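Local atomic coordinates of extracellular protein 11-1 (Passalora fulva, PDB entry 6ZUS), a protein that is a secreted zinc-binding avirulence effector of a plant-pathogenic fungus and probably acts in the host plant, from a family showing epistatic interactions with plant resistance proteins. Residues W13-R18 with V125-R130; K59-P64 with T73-V78; A46-D51 with A80-V85. All blocks are in the same frame, centred on the assembly; numbering follows the deposited sequence.

How the interactions relate
Strand 6-20, near the N terminus, supplies W13-R18, whose partner V125-R130 arrives only near the end of the chain, so interaction 1 closes a long loop that contains the other two contacts. The loop segment A46-D51 follows helix 31-40 and meets A80-V85 in interaction 3. Within that span lies interaction 2, the hairpin pairing of K59-P64 with T73-V78; none of the three cross. Strand 71-86 serves both interactions 2 and 3, at opposite sides of the chain's centre. Interactions 1 and 2 join through H15 N to C76 O and F17 O to C74 N, making one continuous antiparallel sheet.

Interaction 1 of 3, residues W13-R18 with V125-R130; sequences WVHQFR and VGYYSR. With ZN (zinc ion), chain G.
V14 and Y128 form an antiparallel hydrogen-bonded pair: V14 N reaches Y128 O at 2.8 Å, and Y128 N returns to V14 O at 2.9 Å. Beyond them, Q16 N donates to G126 O at 2.8 Å, carrying the ladder into the loop just before strand 127-138. H15 adds the metal to this frame. Its ND1 binds the zinc ion at 2.0 Å, and a water at 2.3 Å from the same zinc ion is hydrogen-bonded to Y127 OH, so the second strand reaches the metal through its second shell.

With CG anti to the backbone N (chi1 -173°), the H15 imidazole stands over the Y127 ring in a face-to-face stack, planes only 10° apart and centroids 3.8 Å apart. F17 CD1 lies over the centre of the opposite imidazole face, while G126 O sits in its plane at the CD2 edge; the ligand ring is thus held from both faces and along one edge. W13 extends the cluster: its CZ2 meets the edge of the Y127 ring at CD2, 3.6 Å away, with the two rings inclined obliquely at 62°.

On the other side of the sheet, V14 CB makes a CH-pi contact with the face of Y128, somewhat toward its rim, and V14 CG1 lies 3.5 Å from Y128 CZ. Y128 OH is hydrogen-bonded to D120, which also forms a salt bridge with R130. One face of this strand pair therefore carries an aromatic cluster of W13, H15 and Y127 with a zinc ion at its margin, while V14 packs on Y128 on the other; the contact pairs inner strand 6-20 with edge strand 127-138 of the four-stranded antiparallel sheet.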
loop_
_atom_site.group_PDB
_atom_site.type_symbol
_atom_site.label_atom_id
_atom_site.label_comp_id
_atom_site.label_asym_id
_atom_site.label_seq_id
_atom_site.Cartn_x
_atom_site.Cartn_y
_atom_site.Cartn_z
ATOM N N TRP A 13 0.959 0.181 -2.897
ATOM C CA TRP A 13 2.419 0.164 -3.152
ATOM C C TRP A 13 2.659 0.983 -4.411
ATOM O O TRP A 13 1.968 0.759 -5.439
ATOM C CB TRP A 13 2.866 -1.264 -3.319
ATOM C CG TRP A 13 4.329 -1.418 -3.513
ATOM C CD1 TRP A 13 5.247 -1.763 -2.562
ATOM C CD2 TRP A 13 5.031 -1.336 -4.768
ATOM N NE1 TRP A 13 6.474 -1.892 -3.136
ATOM C CE2 TRP A 13 6.392 -1.611 -4.480
ATOM C CE3 TRP A 13 4.662 -1.072 -6.094
ATOM C CZ2 TRP A 13 7.370 -1.623 -5.467
ATOM C CZ3 TRP A 13 5.641 -1.061 -7.075
ATOM C CH2 TRP A 13 6.968 -1.329 -6.752
ATOM N N VAL A 14 3.578 1.930 -4.369
ATOM C CA VAL A 14 3.769 2.886 -5.490
ATOM C C VAL A 14 5.245 2.961 -5.877
ATOM O O VAL A 14 6.087 3.108 -4.979
ATOM C CB VAL A 14 3.201 4.286 -5.172
ATOM C CG1 VAL A 14 3.282 5.173 -6.409
ATOM C CG2 VAL A 14 1.770 4.251 -4.621
ATOM N N HIS A 15 5.513 2.882 -7.180
ATOM C CA HIS A 15 6.811 3.282 -7.786
ATOM C C HIS A 15 6.536 4.454 -8.745
ATOM O O HIS A 15 5.876 4.226 -9.762
ATOM C CB HIS A 15 7.518 2.093 -8.469
ATOM C CG HIS A 15 8.893 2.488 -8.914
ATOM N ND1 HIS A 15 9.621 1.811 -9.875
ATOM C CD2 HIS A 15 9.674 3.521 -8.547
ATOM C CE1 HIS A 15 10.776 2.390 -10.028
ATOM N NE2 HIS A 15 10.838 3.430 -9.274
ATOM N N GLN A 16 6.993 5.660 -8.394
ATOM C CA GLN A 16 6.936 6.857 -9.255
ATOM C C GLN A 16 8.343 7.097 -9.794
ATOM O O GLN A 16 9.314 7.202 -9.012
ATOM C CB GLN A 16 6.420 8.080 -8.490
ATOM C CG GLN A 16 6.301 9.343 -9.371
ATOM C CD GLN A 16 5.731 10.531 -8.632
ATOM O OE1 GLN A 16 5.210 10.406 -7.487
ATOM N NE2 GLN A 16 5.895 11.676 -9.274
ATOM N N PHE A 17 8.467 7.198 -11.093
ATOM C CA PHE A 17 9.778 7.453 -11.748
ATOM C C PHE A 17 9.599 8.166 -13.095
ATOM O O PHE A 17 8.487 8.260 -13.622
ATOM C CB PHE A 17 10.514 6.135 -11.917
ATOM C CG PHE A 17 9.760 5.082 -12.692
ATOM C CD1 PHE A 17 8.793 4.281 -12.097
ATOM C CD2 PHE A 17 10.020 4.901 -14.056
ATOM C CE1 PHE A 17 8.085 3.331 -12.829
ATOM C CE2 PHE A 17 9.345 3.931 -14.778
ATOM C CZ PHE A 17 8.396 3.129 -14.163
ATOM N N ARG A 18 10.698 8.697 -13.630
ATOM C CA ARG A 18 10.670 9.446 -14.916
ATOM C C ARG A 18 11.260 8.541 -15.998
ATOM O O ARG A 18 12.199 7.767 -15.696
ATOM C CB ARG A 18 11.445 10.774 -14.860
ATOM C CG ARG A 18 11.229 11.630 -13.616
ATOM C CD ARG A 18 9.840 12.193 -13.412
ATOM N NE ARG A 18 9.839 13.019 -12.202
ATOM C CZ ARG A 18 8.876 13.038 -11.265
ATOM N NH1 ARG A 18 7.796 12.289 -11.385
ATOM N NH2 ARG A 18 9.010 13.814 -10.196
ATOM N N VAL A 125 10.398 10.647 -3.286
ATOM C CA VAL A 125 11.086 9.331 -3.129
ATOM C C VAL A 125 10.498 8.427 -4.214
ATOM O O VAL A 125 9.346 8.645 -4.646
ATOM C CB VAL A 125 10.934 8.772 -1.702
ATOM C CG1 VAL A 125 11.456 9.794 -0.694
ATOM C CG2 VAL A 125 9.505 8.367 -1.358
ATOM N N GLY A 126 11.237 7.473 -4.701
ATOM C CA GLY A 126 10.715 6.747 -5.877
ATOM C C GLY A 126 9.636 5.743 -5.438
ATOM O O GLY A 126 8.636 5.550 -6.161
ATOM N N TYR A 127 9.874 5.060 -4.319
ATOM C CA TYR A 127 9.032 3.950 -3.839
ATOM C C TYR A 127 8.386 4.386 -2.553
ATOM O O TYR A 127 9.132 4.859 -1.639
ATOM C CB TYR A 127 9.865 2.718 -3.567
ATOM C CG TYR A 127 10.463 2.100 -4.798
ATOM C CD1 TYR A 127 11.672 2.534 -5.285
ATOM C CD2 TYR A 127 9.824 1.058 -5.455
ATOM C CE1 TYR A 127 12.257 1.950 -6.386
ATOM C CE2 TYR A 127 10.400 0.460 -6.548
ATOM C CZ TYR A 127 11.623 0.902 -7.020
ATOM O OH TYR A 127 12.147 0.265 -8.119
ATOM N N TYR A 128 7.066 4.173 -2.427
ATOM C CA TYR A 128 6.342 4.600 -1.204
ATOM C C TYR A 128 5.030 3.815 -1.117
ATOM O O TYR A 128 4.657 3.053 -2.059
ATOM C CB TYR A 128 6.163 6.122 -1.137
ATOM C CG TYR A 128 5.482 6.798 -2.319
ATOM C CD1 TYR A 128 6.212 7.104 -3.458
ATOM C CD2 TYR A 128 4.116 7.125 -2.335
ATOM C CE1 TYR A 128 5.629 7.706 -4.562
ATOM C CE2 TYR A 128 3.511 7.712 -3.453
ATOM C CZ TYR A 128 4.280 8.034 -4.560
ATOM O OH TYR A 128 3.723 8.669 -5.630
ATOM N N SER A 129 4.387 4.032 0.016
ATOM C CA SER A 129 3.147 3.317 0.384
ATOM C C SER A 129 2.055 4.315 0.758
ATOM O O SER A 129 2.340 5.461 1.179
ATOM C CB SER A 129 3.408 2.326 1.500
ATOM O OG SER A 129 3.760 2.987 2.684
ATOM N N ARG A 130 0.827 3.866 0.557
ATOM C CA ARG A 130 -0.424 4.499 1.022
ATOM C C ARG A 130 -1.142 3.472 1.905
ATOM O O ARG A 130 -1.102 2.231 1.623
ATOM C CB ARG A 130 -1.343 4.911 -0.123
ATOM C CG ARG A 130 -0.657 5.713 -1.216
ATOM C CD ARG A 130 -0.273 7.077 -0.651
ATOM N NE ARG A 130 -0.068 7.989 -1.755
ATOM C CZ ARG A 130 0.001 9.318 -1.648
ATOM N NH1 ARG A 130 -0.094 9.892 -0.463
ATOM N NH2 ARG A 130 0.147 10.054 -2.730
HETATM ZN ZN ZN G . 9.166 0.007 -10.696
HETATM O O HOH W 1 10.332 -1.600 -9.592
#

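Interaction 2 of 3, residues K59-P64 with T73-V78; sequences KIQEAP and TCICSV
In Q61, CG is anti to the carbonyl carbon (chi1 -56°) and the chain runs extended beyond it, beside I75. The two side chains cross obliquely, with Q61 NE2 3.6 Å from I75 CG2. S77 carries OG between its backbone N and carbonyl carbon (chi1 63°), and S77 OG stands 3.6 Å from K59 CB. A water links the two polar groups: it accepts from Q61 NE2 at 2.8 Å and donates to S77 OG at 2.7 Å and to I75 O at 2.9 Å. I75 O also receives the backbone N-H of Q61, so this carbonyl is gripped twice, once by the ladder and once by solvent.

That ladder has six backbone hydrogen bonds, two for each of the pairs K59-S77, Q61-I75 and A63-T73. It is a regular antiparallel beta hairpin, formed by strands 57-64 and 71-86, and it puts 57-64 at the outer edge of the four-stranded sheet. Between the hydrogen-bonded pairs, CA-H groups also point at carbonyls: E62 CA approaches T73 O to 3.3 Å, and C74 CA approaches Q61 O equally closely.

Opposite the water, the non-hydrogen-bonded pairs I60-C76 and E62-C74 present another surface. Contact between I60 and C76 is loose, I60 CG2 to C76 SG measuring 4.3 Å, and both side chains also touch L34 of helix 31-40. C76 and C74 are bonded as disulfides to C29 and C25, which fasten the strand to the chain preceding that helix. E62, at the exposed end, splits its carboxylate between two partners: OE1 accepts from the backbone N of C25, while OE2 forms a salt bridge with K72.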
loop_
_atom_site.group_PDB
_atom_site.type_symbol
_atom_site.label_atom_id
_atom_site.label_comp_id
_atom_site.label_asym_id
_atom_site.label_seq_id
_atom_site.Cartn_x
_atom_site.Cartn_y
_atom_site.Cartn_z
ATOM N N LYS A 59 -2.112 -0.756 -11.446
ATOM C CA LYS A 59 -2.490 0.457 -12.191
ATOM C C LYS A 59 -1.206 1.066 -12.739
ATOM O O LYS A 59 -0.155 1.000 -12.061
ATOM C CB LYS A 59 -3.237 1.426 -11.281
ATOM C CG LYS A 59 -3.815 2.642 -11.980
ATOM C CD LYS A 59 -3.907 3.879 -11.077
ATOM C CE LYS A 59 -4.792 3.703 -9.853
ATOM N NZ LYS A 59 -5.253 5.003 -9.296
ATOM N N ILE A 60 -1.300 1.688 -13.911
ATOM C CA ILE A 60 -0.154 2.387 -14.569
ATOM C C ILE A 60 -0.699 3.742 -15.024
ATOM O O ILE A 60 -1.781 3.773 -15.648
ATOM C CB ILE A 60 0.416 1.537 -15.710
ATOM C CG1 ILE A 60 0.873 0.156 -15.227
ATOM C CG2 ILE A 60 1.525 2.289 -16.453
ATOM C CD1 ILE A 60 1.332 -0.785 -16.354
ATOM N N GLN A 61 -0.070 4.813 -14.596
ATOM C CA GLN A 61 -0.427 6.204 -14.950
ATOM C C GLN A 61 0.818 6.813 -15.617
ATOM O O GLN A 61 1.961 6.506 -15.182
ATOM C CB GLN A 61 -0.736 7.091 -13.741
ATOM C CG GLN A 61 -1.819 6.571 -12.830
ATOM C CD GLN A 61 -1.822 7.364 -11.533
ATOM O OE1 GLN A 61 -2.094 8.577 -11.531
ATOM N NE2 GLN A 61 -1.455 6.679 -10.446
ATOM N N GLU A 62 0.597 7.689 -16.587
ATOM C CA GLU A 62 1.653 8.351 -17.378
ATOM C C GLU A 62 1.196 9.788 -17.620
ATOM O O GLU A 62 0.003 10.005 -17.978
ATOM C CB GLU A 62 1.807 7.564 -18.697
ATOM C CG GLU A 62 2.775 8.151 -19.716
ATOM C CD GLU A 62 2.791 7.388 -21.047
ATOM O OE1 GLU A 62 3.148 6.170 -21.077
ATOM O OE2 GLU A 62 2.443 8.024 -22.065
ATOM N N ALA A 63 2.116 10.733 -17.522
ATOM C CA ALA A 63 1.853 12.151 -17.858
ATOM C C ALA A 63 3.184 12.777 -18.249
ATOM O O ALA A 63 4.198 12.441 -17.652
ATOM C CB ALA A 63 1.217 12.874 -16.683
ATOM N N PRO A 64 3.208 13.673 -19.262
ATOM C CA PRO A 64 4.422 14.418 -19.584
ATOM C C PRO A 64 4.725 15.269 -18.353
ATOM O O PRO A 64 3.800 15.792 -17.737
ATOM C CB PRO A 64 3.999 15.252 -20.812
ATOM C CG PRO A 64 2.495 15.497 -20.571
ATOM C CD PRO A 64 2.061 14.110 -20.096
ATOM N N THR A 73 6.434 11.245 -16.469
ATOM C CA THR A 73 6.299 10.650 -15.120
ATOM C C THR A 73 5.425 9.404 -15.253
ATOM O O THR A 73 4.256 9.536 -15.763
ATOM C CB THR A 73 5.672 11.607 -14.111
ATOM O OG1 THR A 73 6.606 12.661 -13.917
ATOM C CG2 THR A 73 5.408 10.924 -12.780
ATOM N N CYS A 74 5.937 8.298 -14.732
ATOM C CA CYS A 74 5.213 7.026 -14.591
ATOM C C CYS A 74 4.872 6.825 -13.124
ATOM O O CYS A 74 5.763 7.006 -12.273
ATOM C CB CYS A 74 6.018 5.815 -15.029
ATOM S SG CYS A 74 6.553 6.008 -16.733
ATOM N N ILE A 75 3.641 6.393 -12.861
ATOM C CA ILE A 75 3.256 5.962 -11.495
ATOM C C ILE A 75 2.702 4.548 -11.635
ATOM O O ILE A 75 1.673 4.402 -12.302
ATOM C CB ILE A 75 2.303 6.930 -10.792
ATOM C CG1 ILE A 75 2.905 8.339 -10.721
ATOM C CG2 ILE A 75 1.934 6.382 -9.414
ATOM C CD1 ILE A 75 1.908 9.418 -10.354
ATOM N N CYS A 76 3.463 3.558 -11.189
ATOM C CA CYS A 76 3.100 2.124 -11.266
ATOM C C CYS A 76 2.709 1.698 -9.857
ATOM O O CYS A 76 3.481 1.958 -8.929
ATOM C CB CYS A 76 4.259 1.324 -11.831
ATOM S SG CYS A 76 4.624 1.974 -13.487
ATOM N N SER A 77 1.501 1.174 -9.663
ATOM C CA SER A 77 1.004 0.935 -8.294
ATOM C C SER A 77 0.224 -0.364 -8.283
ATOM O O SER A 77 -0.227 -0.853 -9.359
ATOM C CB SER A 77 0.194 2.086 -7.801
ATOM O OG SER A 77 -0.973 2.252 -8.611
ATOM N N VAL A 78 0.132 -0.943 -7.104
ATOM C CA VAL A 78 -0.776 -2.105 -6.896
ATOM C C VAL A 78 -1.464 -1.874 -5.549
ATOM O O VAL A 78 -0.789 -1.442 -4.580
ATOM C CB VAL A 78 -0.016 -3.428 -7.008
ATOM C CG1 VAL A 78 1.135 -3.573 -6.019
ATOM C CG2 VAL A 78 -0.964 -4.600 -6.919
HETATM O O HOH W 2 -0.735 4.028 -10.658
#

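Interaction 3 of 3, residues A46-D51 with A80-V85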
loop_
_atom_site.group_PDB
_atom_site.type_symbol
_atom_site.label_atom_id
_atom_site.label_comp_id
_atom_site.label_asym_id
_atom_site.label_seq_id
_atom_site.Cartn_x
_atom_site.Cartn_y
_atom_site.Cartn_z
ATOM N N ALA A 46 1.918 -9.141 13.036
ATOM C CA ALA A 46 1.298 -9.327 14.362
ATOM C C ALA A 46 -0.081 -8.653 14.414
ATOM O O ALA A 46 -0.980 -9.188 15.123
ATOM C CB ALA A 46 2.216 -8.766 15.419
ATOM N N CYS A 47 -0.277 -7.499 13.738
ATOM C CA CYS A 47 -1.575 -6.746 13.712
ATOM C C CYS A 47 -2.606 -7.340 12.743
ATOM O O CYS A 47 -3.752 -6.846 12.735
ATOM C CB CYS A 47 -1.359 -5.278 13.381
ATOM S SG CYS A 47 -0.317 -4.518 14.654
ATOM N N GLN A 48 -2.258 -8.355 11.966
ATOM C CA GLN A 48 -3.183 -8.935 10.954
ATOM C C GLN A 48 -4.274 -9.779 11.667
ATOM O O GLN A 48 -3.921 -10.670 12.455
ATOM C CB GLN A 48 -2.442 -9.828 9.945
ATOM C CG GLN A 48 -3.180 -9.967 8.619
ATOM C CD GLN A 48 -3.254 -8.632 7.889
ATOM O OE1 GLN A 48 -2.275 -7.889 7.831
ATOM N NE2 GLN A 48 -4.417 -8.344 7.331
ATOM N N GLY A 49 -5.554 -9.546 11.355
ATOM C CA GLY A 49 -6.650 -10.457 11.688
ATOM C C GLY A 49 -6.850 -11.494 10.614
ATOM O O GLY A 49 -5.895 -11.860 9.874
ATOM N N ALA A 50 -8.065 -12.021 10.547
ATOM C CA ALA A 50 -8.417 -13.128 9.638
ATOM C C ALA A 50 -8.676 -12.599 8.213
ATOM O O ALA A 50 -8.775 -11.347 7.998
ATOM C CB ALA A 50 -9.621 -13.852 10.198
ATOM N N ASP A 51 -8.795 -13.523 7.273
ATOM C CA ASP A 51 -9.382 -13.287 5.931
ATOM C C ASP A 51 -8.360 -12.649 4.964
ATOM O O ASP A 51 -8.732 -12.428 3.787
ATOM C CB ASP A 51 -10.695 -12.501 6.027
ATOM C CG ASP A 51 -11.880 -13.366 6.455
ATOM O OD1 ASP A 51 -11.906 -14.558 6.068
ATOM O OD2 ASP A 51 -12.761 -12.851 7.128
ATOM N N ALA A 80 -4.658 -3.201 -2.691
ATOM C CA ALA A 80 -5.503 -4.259 -2.124
ATOM C C ALA A 80 -5.943 -3.803 -0.732
ATOM O O ALA A 80 -5.318 -2.885 -0.125
ATOM C CB ALA A 80 -4.738 -5.568 -2.114
ATOM N N THR A 81 -6.983 -4.456 -0.227
ATOM C CA THR A 81 -7.543 -4.172 1.110
ATOM C C THR A 81 -7.108 -5.283 2.057
ATOM O O THR A 81 -7.291 -6.472 1.715
ATOM C CB THR A 81 -9.066 -4.065 1.065
ATOM O OG1 THR A 81 -9.357 -2.935 0.222
ATOM C CG2 THR A 81 -9.644 -3.898 2.453
ATOM N N ALA A 82 -6.514 -4.900 3.174
ATOM C CA ALA A 82 -6.365 -5.798 4.340
ATOM C C ALA A 82 -7.731 -5.816 5.045
ATOM O O ALA A 82 -8.120 -4.818 5.634
ATOM C CB ALA A 82 -5.228 -5.337 5.244
ATOM N N TRP A 83 -8.435 -6.942 4.964
ATOM C CA TRP A 83 -9.833 -7.034 5.463
ATOM C C TRP A 83 -9.943 -6.772 6.969
ATOM O O TRP A 83 -10.929 -6.074 7.389
ATOM C CB TRP A 83 -10.427 -8.383 5.084
ATOM C CG TRP A 83 -10.646 -8.543 3.619
ATOM C CD1 TRP A 83 -10.189 -9.552 2.843
ATOM C CD2 TRP A 83 -11.482 -7.715 2.794
ATOM N NE1 TRP A 83 -10.661 -9.390 1.569
ATOM C CE2 TRP A 83 -11.450 -8.277 1.508
ATOM C CE3 TRP A 83 -12.264 -6.567 3.032
ATOM C CZ2 TRP A 83 -12.141 -7.708 0.439
ATOM C CZ3 TRP A 83 -12.940 -5.995 1.975
ATOM C CH2 TRP A 83 -12.882 -6.576 0.701
ATOM N N ARG A 84 -8.987 -7.264 7.758
ATOM C CA ARG A 84 -9.116 -7.232 9.243
ATOM C C ARG A 84 -7.748 -6.975 9.878
ATOM O O ARG A 84 -6.845 -7.831 9.736
ATOM C CB ARG A 84 -9.715 -8.552 9.738
ATOM C CG ARG A 84 -11.044 -8.920 9.112
ATOM C CD ARG A 84 -11.488 -10.248 9.646
ATOM N NE ARG A 84 -12.567 -10.750 8.816
ATOM C CZ ARG A 84 -13.808 -10.284 8.814
ATOM N NH1 ARG A 84 -14.175 -9.310 9.638
ATOM N NH2 ARG A 84 -14.695 -10.851 8.004
ATOM N N VAL A 85 -7.610 -5.795 10.472
ATOM C CA VAL A 85 -6.358 -5.310 11.100
ATOM C C VAL A 85 -6.704 -4.831 12.519
ATOM O O VAL A 85 -7.721 -4.160 12.701
ATOM C CB VAL A 85 -5.682 -4.224 10.243
ATOM C CG1 VAL A 85 -4.402 -3.758 10.928
ATOM C CG2 VAL A 85 -5.459 -4.705 8.813
HETATM O O HOH W 3 -7.042 -9.419 6.935
#
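D51 and R84 supply the charged part of the contact. R84 grips one carboxylate oxygen side-on with two nitrogens: NE lies 2.7 Å from D51 OD2 and NH2 lies 2.9 Å from that same atom. The oxygen sits close to the guanidinium plane, yet the carboxylate is turned 49° from it, and NE meets OD2 on its anti side. The extended run of R84 from CG to NE carries this group past A50, whose carbonyl O lies 3.4 Å from R84 CD.

Among the neutral hydrogen bonds, G49 N donates to R84 O at 2.7 Å from above the carbonyl plane. A water takes the N-H groups of Q48 NE2 and R84 N, and A50 O is 2.8 Å from it. The bend of Q48 at chi2 (65°) folds its chain back toward the strand, while OE1 is hydrogen-bonded to Y104.

The apolar contact is light, C47 CB facing V85 CG1 at 4.2 Å. Two polar atoms make van der Waals contacts with carbon: Q48 NE2 rests near A82 CB, and D51 O meets the edge of the W83 ring at CD1.

The single bridge between Q48 and V85 docks the loop after helix 31-40 on strand 71-86, beside the corner at W83. R84 NH1 also binds the carbonyl of H139, tying this junction to the C-terminal zinc site of H2, H139 and Q143.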